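Local coordinates for protein acyl-homoserine-lactone synthase (Mesorhizobium sp. ORS 3359, PDB 6WNS) that probably makes acyl-homoserine lactone quorum-sensing signals by transferring an acyl group from a coenzyme A thioester to S-adenosylmethionine, at residues I100-R105 with S142-T147. Numbering follows the deposited sequence.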
ATOM      1  N   ILE A 100     -10.009   0.497  10.256  1.00 70.61           N
ATOM      2  CA  ILE A 100      -8.544   0.220  10.120  1.00 66.35           C
ATOM      3  C   ILE A 100      -8.327  -0.737   8.951  1.00 62.10           C
ATOM      4  O   ILE A 100      -8.864  -1.844   9.039  1.00 60.40           O
ATOM      5  CB  ILE A 100      -7.990  -0.357  11.437  1.00 66.75           C
ATOM      6  CG1 ILE A 100      -8.197   0.614  12.612  1.00 73.92           C
ATOM      7  CG2 ILE A 100      -6.531  -0.744  11.298  1.00 64.78           C
ATOM      8  CD1 ILE A 100      -7.463   0.224  13.885  1.00 74.93           C
ATOM      9  N   PHE A 101      -7.434  -0.384   7.994  1.00 59.67           N
ATOM     10  CA  PHE A 101      -7.135  -1.251   6.821  1.00 55.34           C
ATOM     11  C   PHE A 101      -5.641  -1.496   6.815  1.00 57.96           C
ATOM     12  O   PHE A 101      -4.883  -0.674   7.358  1.00 60.75           O
ATOM     13  CB  PHE A 101      -7.603  -0.642   5.497  1.00 56.65           C
ATOM     14  CG  PHE A 101      -9.066  -0.881   5.169  1.00 59.51           C
ATOM     15  CD1 PHE A 101      -9.451  -1.455   3.957  1.00 61.60           C
ATOM     16  CD2 PHE A 101     -10.051  -0.619   6.110  1.00 61.35           C
ATOM     17  CE1 PHE A 101     -10.793  -1.647   3.665  1.00 57.29           C
ATOM     18  CE2 PHE A 101     -11.396  -0.791   5.812  1.00 61.31           C
ATOM     19  CZ  PHE A 101     -11.757  -1.302   4.590  1.00 61.37           C
ATOM     20  N   GLU A 102      -5.233  -2.634   6.293  1.00 54.52           N
ATOM     21  CA  GLU A 102      -3.787  -2.959   6.230  1.00 52.73           C
ATOM     22  C   GLU A 102      -3.309  -2.552   4.844  1.00 50.54           C
ATOM     23  O   GLU A 102      -3.951  -2.960   3.880  1.00 48.57           O
ATOM     24  CB  GLU A 102      -3.525  -4.419   6.539  1.00 51.53           C
ATOM     25  CG  GLU A 102      -2.060  -4.728   6.344  1.00 49.96           C
ATOM     26  CD  GLU A 102      -1.691  -6.179   6.242  1.00 46.09           C
ATOM     27  OE1 GLU A 102      -2.275  -6.859   5.384  1.00 44.77           O
ATOM     28  OE2 GLU A 102      -0.794  -6.627   7.061  1.00 50.42           O
ATOM     29  N   TRP A 103      -2.191  -1.829   4.807  1.00 51.03           N
ATOM     30  CA  TRP A 103      -1.377  -1.460   3.624  1.00 51.58           C
ATOM     31  C   TRP A 103      -0.392  -2.583   3.292  1.00 49.31           C
ATOM     32  O   TRP A 103       0.409  -2.970   4.192  1.00 50.86           O
ATOM     33  CB  TRP A 103      -0.640  -0.168   3.931  1.00 52.45           C
ATOM     34  CG  TRP A 103       0.167   0.451   2.840  1.00 52.89           C
ATOM     35  CD1 TRP A 103       0.081   0.268   1.492  1.00 51.88           C
ATOM     36  CD2 TRP A 103       1.142   1.488   3.043  1.00 54.71           C
ATOM     37  NE1 TRP A 103       0.957   1.117   0.852  1.00 51.43           N
ATOM     38  CE2 TRP A 103       1.594   1.890   1.771  1.00 51.81           C
ATOM     39  CE3 TRP A 103       1.610   2.179   4.177  1.00 57.53           C
ATOM     40  CZ2 TRP A 103       2.563   2.869   1.610  1.00 56.20           C
ATOM     41  CZ3 TRP A 103       2.574   3.141   4.026  1.00 58.37           C
ATOM     42  CH2 TRP A 103       3.039   3.491   2.753  1.00 59.61           C
ATOM     43  N   THR A 104      -0.453  -3.073   2.043  1.00 47.99           N
ATOM     44  CA  THR A 104       0.569  -3.987   1.499  1.00 48.47           C
ATOM     45  C   THR A 104       0.921  -3.500   0.084  1.00 48.23           C
ATOM     46  O   THR A 104       0.150  -2.712  -0.519  1.00 43.28           O
ATOM     47  CB  THR A 104       0.054  -5.436   1.564  1.00 44.71           C
ATOM     48  OG1 THR A 104      -1.265  -5.501   1.005  1.00 41.54           O
ATOM     49  CG2 THR A 104       0.005  -5.989   2.974  1.00 45.56           C
ATOM     50  N   ARG A 105       1.982  -4.061  -0.477  1.00 47.19           N
ATOM     51  CA  ARG A 105       2.273  -3.956  -1.929  1.00 44.26           C
ATOM     52  C   ARG A 105       2.407  -2.495  -2.360  1.00 47.12           C
ATOM     53  O   ARG A 105       1.815  -2.121  -3.340  1.00 46.95           O
ATOM     54  CB  ARG A 105       1.232  -4.785  -2.663  1.00 39.79           C
ATOM     55  CG  ARG A 105       1.231  -6.225  -2.171  1.00 41.14           C
ATOM     56  CD  ARG A 105       2.560  -6.955  -1.951  1.00 43.14           C
ATOM     57  NE  ARG A 105       2.316  -8.399  -1.806  1.00 41.32           N
ATOM     58  CZ  ARG A 105       2.315  -9.237  -2.837  1.00 42.29           C
ATOM     59  NH1 ARG A 105       2.881  -8.868  -3.975  1.00 43.81           N
ATOM     60  NH2 ARG A 105       2.025 -10.508  -2.652  1.00 38.77           N
ATOM     61  N   SER A 142      -2.695  -0.059   9.093  1.00 62.01           N
ATOM     62  CA  SER A 142      -1.645  -0.928   9.675  1.00 62.71           C
ATOM     63  C   SER A 142      -0.723  -1.386   8.547  1.00 59.62           C
ATOM     64  O   SER A 142      -1.203  -1.436   7.387  1.00 58.07           O
ATOM     65  CB  SER A 142      -2.191  -2.075  10.464  1.00 62.88           C
ATOM     66  OG  SER A 142      -2.947  -2.946   9.663  1.00 60.10           O
ATOM     67  N   VAL A 143       0.558  -1.635   8.845  1.00 61.82           N
ATOM     68  CA  VAL A 143       1.535  -2.033   7.784  1.00 58.92           C
ATOM     69  C   VAL A 143       2.722  -2.739   8.424  1.00 60.56           C
ATOM     70  O   VAL A 143       3.168  -2.402   9.553  1.00 56.92           O
ATOM     71  CB  VAL A 143       1.955  -0.804   6.962  1.00 61.25           C
ATOM     72  CG1 VAL A 143       2.720   0.208   7.836  1.00 69.58           C
ATOM     73  CG2 VAL A 143       2.753  -1.127   5.714  1.00 58.69           C
ATOM     74  N   VAL A 144       3.262  -3.666   7.672  1.00 52.52           N
ATOM     75  CA  VAL A 144       4.544  -4.358   7.932  1.00 53.25           C
ATOM     76  C   VAL A 144       5.502  -3.805   6.873  1.00 57.68           C
ATOM     77  O   VAL A 144       5.151  -3.876   5.648  1.00 50.19           O
ATOM     78  CB  VAL A 144       4.368  -5.889   7.781  1.00 53.50           C
ATOM     79  CG1 VAL A 144       5.714  -6.597   8.017  1.00 53.86           C
ATOM     80  CG2 VAL A 144       3.268  -6.467   8.679  1.00 54.52           C
ATOM     81  N   CYS A 145       6.552  -3.142   7.291  1.00 55.55           N
ATOM     82  CA  CYS A 145       7.472  -2.452   6.372  1.00 55.60           C
ATOM     83  C   CYS A 145       8.897  -2.583   6.920  1.00 58.11           C
ATOM     84  O   CYS A 145       9.114  -3.051   8.110  1.00 57.77           O
ATOM     85  CB  CYS A 145       7.057  -1.007   6.166  1.00 59.84           C
ATOM     86  SG  CYS A 145       7.051  -0.156   7.755  1.00 67.76           S
ATOM     87  N   GLU A 146       9.850  -2.299   6.033  1.00 56.59           N
ATOM     88  CA  GLU A 146      11.271  -2.246   6.401  1.00 58.15           C
ATOM     89  C   GLU A 146      11.445  -1.188   7.505  1.00 60.62           C
ATOM     90  O   GLU A 146      10.737  -0.184   7.472  1.00 60.33           O
ATOM     91  CB  GLU A 146      12.103  -1.961   5.164  1.00 59.09           C
ATOM     92  CG  GLU A 146      12.214  -3.240   4.369  1.00 61.76           C
ATOM     93  CD  GLU A 146      13.383  -3.371   3.401  1.00 65.79           C
ATOM     94  OE1 GLU A 146      14.507  -3.727   3.830  1.00 73.29           O
ATOM     95  OE2 GLU A 146      13.098  -3.236   2.208  1.00 70.36           O
ATOM     96  N   THR A 147      12.398  -1.425   8.394  1.00 62.07           N
ATOM     97  CA  THR A 147      12.624  -0.577   9.588  1.00 68.06           C
ATOM     98  C   THR A 147      13.102   0.817   9.193  1.00 70.12           C
ATOM     99  O   THR A 147      13.082   1.629  10.076  1.00 70.40           O
ATOM    100  CB  THR A 147      13.582  -1.222  10.586  1.00 71.04           C
ATOM    101  OG1 THR A 147      14.718  -1.610   9.801  1.00 70.82           O
ATOM    102  CG2 THR A 147      13.018  -2.441  11.278  1.00 72.22           C
TER
HETATM  103  O   HOH W   1       1.402  -4.978   5.862  1.00 46.00           O
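Phe101, Trp103 and Ser142 join two parallel strands, 100-108 and 140-146, at the middle of the mixed sheet of an acetyltransferase-like (GNAT) fold. The chain returns through helix 121-135, a beta-alpha-beta connection, and the two strands then splay apart. This splay matches the V-shaped opening of the GNAT fold, which in relatives receives the pantetheine of the acyl donor, and probably does so here.

Two direct backbone hydrogen bonds close the narrow end: Ser142 N gives to Phe101 O at 2.9 Å, and Trp103 N gives to Ser142 O at 2.8 Å, the latter almost straight on to the carbonyl, with a C=O...N angle of 174°. Glu102 CA adds a CA-H...O contact to the same oxygen. Where the strands part, a water takes over, accepting from Val144 N and donating to Trp103 O at 2.8 Å; its third bond, to Glu102 OE2, is weak.

Glu102 and Ser142 share one face of the sheet. Glu102 CG lies anti to its backbone N (chi1 175°) and the chain runs on extended, lifting the carboxylate off the sheet; its oxygens accept from the backbone N atoms of Leu81 and Met82 at the start of helix 81-84. Ser142 OG, buried with no hydrogen-bond partner in the model, rests 3.5 Å from Glu102 CB.

Trp103 and Val143 lie side by side on the other face, where Leu177 and Ile179 of strand 174-180 also pack on the valine. Val143 CG2 approaches the indole obliquely, 3.8 Å from Trp103 CE3, and comes within 3.3 Å of Trp103 O.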